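Local coordinates for UDP-N-acetylglucosamine 2-epimerase (Methanocaldococcus jannaschii, PDB 4NES), which probably catalyses the reversible epimerization of UDP-N-acetylglucosamine at C-2, giving UDP-N-acetylmannosamine, at residues M1-I6 with E85-V91. Numbering follows the deposited sequence.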
loop_
_atom_site.group_PDB
_atom_site.type_symbol
_atom_site.label_atom_id
_atom_site.label_comp_id
_atom_site.label_asym_id
_atom_site.label_seq_id
_atom_site.Cartn_x
_atom_site.Cartn_y
_atom_site.Cartn_z
HETATM N N MSE A 1 16.070 3.771 -19.804
HETATM C CA MSE A 1 16.850 5.001 -19.848
HETATM C C MSE A 1 17.727 5.156 -18.632
HETATM O O MSE A 1 18.901 5.514 -18.722
HETATM C CB MSE A 1 15.911 6.196 -19.887
HETATM C CG MSE A 1 15.234 6.340 -21.199
HETATM SE SE MSE A 1 16.524 6.855 -22.546
HETATM C CE MSE A 1 16.113 8.716 -22.376
ATOM N N LYS A 2 17.118 4.895 -17.484
ATOM C CA LYS A 2 17.724 5.209 -16.210
ATOM C C LYS A 2 17.052 4.378 -15.127
ATOM O O LYS A 2 15.818 4.293 -15.058
ATOM C CB LYS A 2 17.533 6.699 -15.932
ATOM C CG LYS A 2 18.226 7.224 -14.698
ATOM C CD LYS A 2 18.084 8.742 -14.693
ATOM C CE LYS A 2 18.782 9.391 -13.523
ATOM N NZ LYS A 2 18.731 10.878 -13.659
ATOM N N LEU A 3 17.869 3.795 -14.262
ATOM C CA LEU A 3 17.394 2.906 -13.222
ATOM C C LEU A 3 17.826 3.448 -11.866
ATOM O O LEU A 3 18.981 3.837 -11.690
ATOM C CB LEU A 3 18.000 1.516 -13.453
ATOM C CG LEU A 3 17.627 0.369 -12.516
ATOM C CD1 LEU A 3 17.690 -0.947 -13.287
ATOM C CD2 LEU A 3 18.553 0.293 -11.320
ATOM N N SER A 4 16.907 3.460 -10.906
ATOM C CA SER A 4 17.256 3.804 -9.528
ATOM C C SER A 4 17.036 2.601 -8.626
ATOM O O SER A 4 15.958 2.004 -8.634
ATOM C CB SER A 4 16.408 4.969 -9.010
ATOM O OG SER A 4 16.635 6.148 -9.760
ATOM N N ILE A 5 18.051 2.241 -7.852
ATOM C CA ILE A 5 17.896 1.245 -6.799
ATOM C C ILE A 5 17.651 1.989 -5.502
ATOM O O ILE A 5 18.414 2.888 -5.151
ATOM C CB ILE A 5 19.164 0.412 -6.628
ATOM C CG1 ILE A 5 19.444 -0.394 -7.892
ATOM C CG2 ILE A 5 19.014 -0.522 -5.441
ATOM C CD1 ILE A 5 20.792 -1.109 -7.872
ATOM N N ILE A 6 16.573 1.646 -4.803
ATOM C CA ILE A 6 16.290 2.245 -3.508
ATOM C C ILE A 6 16.443 1.177 -2.436
ATOM O O ILE A 6 15.813 0.126 -2.521
ATOM C CB ILE A 6 14.863 2.815 -3.468
ATOM C CG1 ILE A 6 14.679 3.823 -4.600
ATOM C CG2 ILE A 6 14.561 3.440 -2.098
ATOM C CD1 ILE A 6 13.306 4.448 -4.659
ATOM N N GLU A 85 15.416 13.229 -10.674
ATOM C CA GLU A 85 16.188 12.285 -11.478
ATOM C C GLU A 85 15.381 11.569 -12.551
ATOM O O GLU A 85 15.931 11.144 -13.566
ATOM C CB GLU A 85 16.906 11.272 -10.574
ATOM C CG GLU A 85 17.960 11.895 -9.668
ATOM C CD GLU A 85 19.121 12.539 -10.428
ATOM O OE1 GLU A 85 19.269 12.302 -11.648
ATOM O OE2 GLU A 85 19.893 13.283 -9.792
ATOM N N LYS A 86 14.078 11.435 -12.329
ATOM C CA LYS A 86 13.186 10.815 -13.309
ATOM C C LYS A 86 13.682 9.502 -13.931
ATOM O O LYS A 86 13.781 9.389 -15.153
ATOM C CB LYS A 86 12.809 11.831 -14.393
ATOM C CG LYS A 86 12.153 13.089 -13.820
ATOM C CD LYS A 86 11.691 14.040 -14.917
ATOM C CE LYS A 86 12.839 14.484 -15.807
ATOM N NZ LYS A 86 13.836 15.338 -15.101
ATOM N N PRO A 87 13.987 8.495 -13.096
ATOM C CA PRO A 87 14.336 7.199 -13.684
ATOM C C PRO A 87 13.091 6.604 -14.312
ATOM O O PRO A 87 11.978 7.042 -13.988
ATOM C CB PRO A 87 14.748 6.362 -12.466
ATOM C CG PRO A 87 13.940 6.936 -11.345
ATOM C CD PRO A 87 13.888 8.427 -11.623
ATOM N N ASP A 88 13.228 5.623 -15.190
ATOM C CA ASP A 88 12.002 4.991 -15.657
ATOM C C ASP A 88 11.767 3.609 -15.047
ATOM O O ASP A 88 10.729 3.002 -15.282
ATOM C CB ASP A 88 11.882 4.980 -17.178
ATOM C CG ASP A 88 13.080 4.376 -17.854
ATOM O OD1 ASP A 88 13.841 3.646 -17.199
ATOM O OD2 ASP A 88 13.262 4.636 -19.059
ATOM N N VAL A 89 12.727 3.119 -14.262
ATOM C CA VAL A 89 12.484 1.951 -13.416
ATOM C C VAL A 89 13.092 2.177 -12.032
ATOM O O VAL A 89 14.198 2.714 -11.909
ATOM C CB VAL A 89 13.088 0.659 -14.014
ATOM C CG1 VAL A 89 12.780 -0.536 -13.124
ATOM C CG2 VAL A 89 12.586 0.409 -15.430
ATOM N N VAL A 90 12.349 1.782 -11.000
ATOM C CA VAL A 90 12.834 1.745 -9.626
ATOM C C VAL A 90 12.896 0.294 -9.165
ATOM O O VAL A 90 11.932 -0.464 -9.324
ATOM C CB VAL A 90 11.918 2.587 -8.710
ATOM C CG1 VAL A 90 12.053 2.187 -7.239
ATOM C CG2 VAL A 90 12.210 4.066 -8.897
ATOM N N VAL A 91 14.035 -0.094 -8.599
ATOM C CA VAL A 91 14.215 -1.445 -8.083
ATOM C C VAL A 91 14.217 -1.406 -6.559
ATOM O O VAL A 91 14.954 -0.618 -5.957
ATOM C CB VAL A 91 15.540 -2.061 -8.576
ATOM C CG1 VAL A 91 15.804 -3.383 -7.894
ATOM C CG2 VAL A 91 15.504 -2.270 -10.085
#
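Two neighbouring strands in the middle of a seven-stranded parallel sheet, one Rossmann-like half of this GT-B fold, meet here at their N-terminal ends. Backbone hydrogen bonds set the register: Ser4 N to Val89 O (3.0 Å), Val91 N to Ser4 O (2.8 Å) and Ile6 N to Val91 O (3.0 Å). Leu3 thus pairs with Val89, Ser4 with Val90 and Ile5 with Val91. Just ahead of the ladder, Lys2 O accepts a bond from Asp88 N (2.9 Å) and a weak one from Val89 N (3.4 Å).

Apolar side chains pack on both faces. Leu3 CD1 lies 4.1 Å from Val91 CG2, on the face where Ile5 and Val91 meet helix 10-23. On the other, covered by helix 67-85, Ile6 CD1 touches Val90 CG1 (3.7 Å); the small Ser4 lets Pro87 fit close, its OG 3.2 Å from Pro87 CG. Valine and isoleucine, branched at CB, suit the extended backbone.

Charges gather where the strands begin. The chain's terminal amine, Met1 N, forms a salt bridge with Asp88 OD2 (3.0 Å). The fully extended Lys2 reaches the end of helix 67-85, where NZ meets Glu85 OE1 (2.5 Å, a salt bridge) and Glu85 O (2.8 Å); Tyr58 binds the other carboxylate oxygen. Apolar packing inside therefore gives way to ionic pairing that ties the N-terminus to the helix-to-strand turn.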